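Local coordinates for carbohydrate kinase, pfkB family (Enterococcus faecalis, PDB 3KTN), which probably phosphorylates a sugar acid, 2-keto-3-deoxygluconate, as a magnesium-binding kinase of the pfkB (ribokinase-like) family, at residues M12-L23 / G88-R99. Numbering follows the deposited sequence.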
loop_
_atom_site.group_PDB
_atom_site.type_symbol
_atom_site.label_atom_id
_atom_site.label_comp_id
_atom_site.label_asym_id
_atom_site.label_seq_id
_atom_site.Cartn_x
_atom_site.Cartn_y
_atom_site.Cartn_z
HETATM N N MSE A 12 22.380 9.524 3.401
HETATM C CA MSE A 12 22.228 8.188 2.822
HETATM C C MSE A 12 20.757 7.857 2.579
HETATM O O MSE A 12 19.867 8.393 3.239
HETATM C CB MSE A 12 22.792 7.112 3.754
HETATM C CG MSE A 12 24.299 6.926 3.716
HETATM SE SE MSE A 12 24.784 5.259 4.593
HETATM C CE MSE A 12 24.852 4.103 3.054
ATOM N N LEU A 13 20.526 6.954 1.636
ATOM C CA LEU A 13 19.186 6.483 1.326
ATOM C C LEU A 13 18.979 5.223 2.152
ATOM O O LEU A 13 19.841 4.353 2.161
ATOM C CB LEU A 13 19.068 6.087 -0.148
ATOM C CG LEU A 13 18.781 7.072 -1.277
ATOM C CD1 LEU A 13 19.418 8.401 -1.013
ATOM C CD2 LEU A 13 19.285 6.466 -2.583
ATOM N N ARG A 14 17.853 5.131 2.854
ATOM C CA ARG A 14 17.543 3.925 3.611
ATOM C C ARG A 14 16.305 3.306 2.984
ATOM O O ARG A 14 15.298 3.986 2.783
ATOM C CB ARG A 14 17.257 4.218 5.085
ATOM C CG ARG A 14 16.738 2.976 5.816
ATOM C CD ARG A 14 16.407 3.236 7.283
ATOM N NE ARG A 14 15.467 2.239 7.789
ATOM C CZ ARG A 14 15.133 2.101 9.069
ATOM N NH1 ARG A 14 15.670 2.894 9.986
ATOM N NH2 ARG A 14 14.257 1.169 9.435
ATOM N N PHE A 15 16.385 2.019 2.669
ATOM C CA PHE A 15 15.265 1.305 2.072
ATOM C C PHE A 15 14.760 0.301 3.101
ATOM O O PHE A 15 15.523 -0.510 3.610
ATOM C CB PHE A 15 15.716 0.573 0.808
ATOM C CG PHE A 15 16.156 1.486 -0.297
ATOM C CD1 PHE A 15 15.229 2.268 -0.981
ATOM C CD2 PHE A 15 17.496 1.564 -0.658
ATOM C CE1 PHE A 15 15.630 3.113 -2.016
ATOM C CE2 PHE A 15 17.908 2.406 -1.693
ATOM C CZ PHE A 15 16.969 3.182 -2.372
ATOM N N THR A 16 13.470 0.348 3.397
ATOM C CA THR A 16 12.916 -0.554 4.393
ATOM C C THR A 16 11.611 -1.169 3.928
ATOM O O THR A 16 10.703 -0.453 3.482
ATOM C CB THR A 16 12.615 0.197 5.705
ATOM O OG1 THR A 16 13.748 0.990 6.069
ATOM C CG2 THR A 16 12.272 -0.791 6.851
ATOM N N PRO A 17 11.501 -2.502 4.000
ATOM C CA PRO A 17 10.246 -3.141 3.581
ATOM C C PRO A 17 9.244 -2.806 4.695
ATOM O O PRO A 17 9.637 -2.547 5.831
ATOM C CB PRO A 17 10.593 -4.632 3.567
ATOM C CG PRO A 17 12.101 -4.662 3.404
ATOM C CD PRO A 17 12.554 -3.503 4.252
ATOM N N PRO A 18 7.944 -2.796 4.393
ATOM C CA PRO A 18 7.017 -2.472 5.482
ATOM C C PRO A 18 6.902 -3.556 6.568
ATOM O O PRO A 18 7.359 -4.696 6.393
ATOM C CB PRO A 18 5.689 -2.221 4.750
ATOM C CG PRO A 18 5.815 -3.014 3.489
ATOM C CD PRO A 18 7.257 -2.853 3.089
ATOM N N GLU A 19 6.316 -3.174 7.699
ATOM C CA GLU A 19 6.098 -4.070 8.830
ATOM C C GLU A 19 7.405 -4.758 9.247
ATOM O O GLU A 19 8.391 -4.068 9.509
ATOM C CB GLU A 19 4.988 -5.072 8.466
ATOM C CG GLU A 19 3.659 -4.341 8.090
ATOM C CD GLU A 19 2.512 -5.281 7.696
ATOM O OE1 GLU A 19 1.767 -4.957 6.748
ATOM O OE2 GLU A 19 2.330 -6.329 8.338
ATOM N N TYR A 20 7.420 -6.089 9.319
ATOM C CA TYR A 20 8.631 -6.830 9.699
ATOM C C TYR A 20 9.023 -7.765 8.560
ATOM O O TYR A 20 9.659 -8.799 8.778
ATOM C CB TYR A 20 8.378 -7.660 10.964
ATOM C CG TYR A 20 7.852 -6.851 12.130
ATOM C CD1 TYR A 20 8.717 -6.131 12.958
ATOM C CD2 TYR A 20 6.480 -6.787 12.388
ATOM C CE1 TYR A 20 8.222 -5.364 14.023
ATOM C CE2 TYR A 20 5.980 -6.020 13.442
ATOM C CZ TYR A 20 6.854 -5.318 14.251
ATOM O OH TYR A 20 6.361 -4.566 15.283
ATOM N N LEU A 21 8.639 -7.387 7.348
ATOM C CA LEU A 21 8.913 -8.188 6.159
ATOM C C LEU A 21 10.378 -8.183 5.720
ATOM O O LEU A 21 11.130 -7.242 5.996
ATOM C CB LEU A 21 8.019 -7.712 5.004
ATOM C CG LEU A 21 6.520 -7.841 5.270
ATOM C CD1 LEU A 21 5.734 -7.122 4.178
ATOM C CD2 LEU A 21 6.144 -9.322 5.320
HETATM N N MSE A 22 10.778 -9.245 5.031
HETATM C CA MSE A 22 12.150 -9.366 4.546
HETATM C C MSE A 22 12.192 -9.021 3.067
HETATM O O MSE A 22 11.151 -9.004 2.402
HETATM C CB MSE A 22 12.660 -10.797 4.756
HETATM C CG MSE A 22 12.643 -11.255 6.207
HETATM SE SE MSE A 22 13.188 -13.119 6.429
HETATM C CE MSE A 22 11.469 -13.950 6.277
ATOM N N LEU A 23 13.391 -8.742 2.560
ATOM C CA LEU A 23 13.574 -8.418 1.151
ATOM C C LEU A 23 13.047 -9.523 0.251
ATOM O O LEU A 23 12.454 -9.244 -0.781
ATOM C CB LEU A 23 15.054 -8.174 0.837
ATOM C CG LEU A 23 15.566 -6.812 1.299
ATOM C CD1 LEU A 23 17.078 -6.738 1.130
ATOM C CD2 LEU A 23 14.854 -5.722 0.494
ATOM N N GLY A 88 25.016 7.308 -1.175
ATOM C CA GLY A 88 25.195 6.057 -0.454
ATOM C C GLY A 88 23.843 5.542 0.010
ATOM O O GLY A 88 22.900 6.320 0.138
ATOM N N SER A 89 23.734 4.244 0.265
ATOM C CA SER A 89 22.459 3.692 0.707
ATOM C C SER A 89 22.604 2.373 1.437
ATOM O O SER A 89 23.664 1.742 1.411
ATOM C CB SER A 89 21.541 3.466 -0.495
ATOM O OG SER A 89 22.034 2.404 -1.306
ATOM N N PHE A 90 21.519 1.963 2.083
ATOM C CA PHE A 90 21.479 0.687 2.778
ATOM C C PHE A 90 20.038 0.202 2.910
ATOM O O PHE A 90 19.090 0.991 2.864
ATOM C CB PHE A 90 22.153 0.789 4.156
ATOM C CG PHE A 90 21.406 1.626 5.163
ATOM C CD1 PHE A 90 20.504 1.034 6.049
ATOM C CD2 PHE A 90 21.664 2.990 5.285
ATOM C CE1 PHE A 90 19.879 1.784 7.042
ATOM C CE2 PHE A 90 21.043 3.748 6.272
ATOM C CZ PHE A 90 20.152 3.141 7.154
ATOM N N PHE A 91 19.890 -1.107 3.043
ATOM C CA PHE A 91 18.591 -1.725 3.209
ATOM C C PHE A 91 18.490 -2.110 4.672
ATOM O O PHE A 91 19.488 -2.503 5.285
ATOM C CB PHE A 91 18.483 -2.969 2.335
ATOM C CG PHE A 91 18.380 -2.664 0.872
ATOM C CD1 PHE A 91 17.138 -2.645 0.233
ATOM C CD2 PHE A 91 19.517 -2.331 0.138
ATOM C CE1 PHE A 91 17.030 -2.297 -1.111
ATOM C CE2 PHE A 91 19.415 -1.979 -1.208
ATOM C CZ PHE A 91 18.166 -1.961 -1.831
ATOM N N ALA A 92 17.299 -1.967 5.242
ATOM C CA ALA A 92 17.093 -2.329 6.635
ATOM C C ALA A 92 15.859 -3.212 6.750
ATOM O O ALA A 92 14.735 -2.758 6.540
ATOM C CB ALA A 92 16.937 -1.072 7.483
ATOM N N GLU A 93 16.075 -4.482 7.067
ATOM C CA GLU A 93 14.975 -5.433 7.226
ATOM C C GLU A 93 14.738 -5.526 8.726
ATOM O O GLU A 93 15.573 -6.056 9.454
ATOM C CB GLU A 93 15.378 -6.796 6.654
ATOM C CG GLU A 93 15.544 -6.806 5.138
ATOM C CD GLU A 93 16.225 -8.071 4.634
ATOM O OE1 GLU A 93 17.474 -8.085 4.588
ATOM O OE2 GLU A 93 15.518 -9.052 4.295
HETATM N N MSE A 94 13.603 -5.004 9.183
HETATM C CA MSE A 94 13.289 -4.975 10.610
HETATM C C MSE A 94 13.091 -6.342 11.256
HETATM O O MSE A 94 12.308 -7.163 10.783
HETATM C CB MSE A 94 12.059 -4.098 10.857
HETATM C CG MSE A 94 12.173 -2.703 10.245
HETATM SE SE MSE A 94 13.835 -1.788 10.727
HETATM C CE MSE A 94 14.959 -2.409 9.364
ATOM N N GLY A 95 13.824 -6.567 12.344
ATOM C CA GLY A 95 13.729 -7.812 13.076
ATOM C C GLY A 95 12.575 -7.782 14.067
ATOM O O GLY A 95 11.841 -6.792 14.174
ATOM N N TYR A 96 12.426 -8.873 14.803
ATOM C CA TYR A 96 11.357 -9.017 15.778
ATOM C C TYR A 96 11.812 -10.089 16.759
ATOM O O TYR A 96 12.348 -11.117 16.348
ATOM C CB TYR A 96 10.088 -9.489 15.069
ATOM C CG TYR A 96 8.863 -9.552 15.947
ATOM C CD1 TYR A 96 7.958 -8.494 15.989
ATOM C CD2 TYR A 96 8.596 -10.680 16.724
ATOM C CE1 TYR A 96 6.809 -8.558 16.778
ATOM C CE2 TYR A 96 7.455 -10.755 17.517
ATOM C CZ TYR A 96 6.565 -9.690 17.536
ATOM O OH TYR A 96 5.423 -9.759 18.297
ATOM N N GLY A 97 11.599 -9.859 18.047
ATOM C CA GLY A 97 12.009 -10.844 19.029
ATOM C C GLY A 97 13.473 -11.211 18.876
ATOM O O GLY A 97 14.326 -10.332 18.793
ATOM N N ILE A 98 13.780 -12.501 18.816
ATOM C CA ILE A 98 15.178 -12.901 18.684
ATOM C C ILE A 98 15.712 -12.799 17.252
ATOM O O ILE A 98 16.899 -13.014 17.014
ATOM C CB ILE A 98 15.410 -14.340 19.206
ATOM C CG1 ILE A 98 14.595 -15.336 18.383
ATOM C CG2 ILE A 98 15.034 -14.417 20.685
ATOM C CD1 ILE A 98 15.029 -16.775 18.589
ATOM N N ARG A 99 14.845 -12.478 16.296
ATOM C CA ARG A 99 15.314 -12.332 14.919
ATOM C C ARG A 99 15.896 -10.928 14.810
ATOM O O ARG A 99 15.176 -9.936 14.912
ATOM C CB ARG A 99 14.169 -12.506 13.923
ATOM C CG ARG A 99 14.585 -12.337 12.465
ATOM C CD ARG A 99 13.518 -12.927 11.523
ATOM N NE ARG A 99 12.251 -12.193 11.563
ATOM C CZ ARG A 99 11.985 -11.126 10.813
ATOM N NH1 ARG A 99 12.901 -10.667 9.967
ATOM N NH2 ARG A 99 10.798 -10.528 10.892
HETATM O O HOH W 1 11.295 -4.801 7.320
HETATM O O HOH W 2 12.791 -8.310 8.349
#
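Leu13 and Phe15 pair with Gly88, Phe90 and Ala92 through four backbone hydrogen bonds, the alternating pattern of parallel strands, whose short segments have 18° between their axes. Phe15 N donates to Phe90 O at 2.9 Å. On the face bearing Arg14, that side chain runs over the Phe90 ring: Arg14 CB sits 4.1 Å from the ring centroid and 26° off its normal, a CH-pi contact. With CG anti to the backbone N (chi1 172°) and the chain extended to NE, the guanidinium passes Ala92 CB, and Arg14 NE bonds Thr16 OG1 in the guanidinium plane at 2.7 Å. On the other face Phe15 and Phe91 are near parallel but slid apart, centroids 5.0 Å apart. At the end of strand 88-93, Glu93 OE2 accepts Leu23 N at 2.8 Å from above the carboxylate plane. Farther on, Arg99 NH2 reaches a lone pair of Tyr20 O at 3.0 Å and also bonds Thr312 O of a second subunit, and the edge of Tyr96 meets the face of Tyr20. A water joins Pro17 O and Leu21 O to Met94 N. Strands 28-34 and 101-105 flank the pair. The face bearing Phe15 and Phe91 packs against a third subunit, whose Phe15 stacks on Phe15 and whose Arg61 pairs with Glu93. Arg14 salt bridges are consistent with its helping to orient Asp274 at the magnesium site, with Asp316 as second partner.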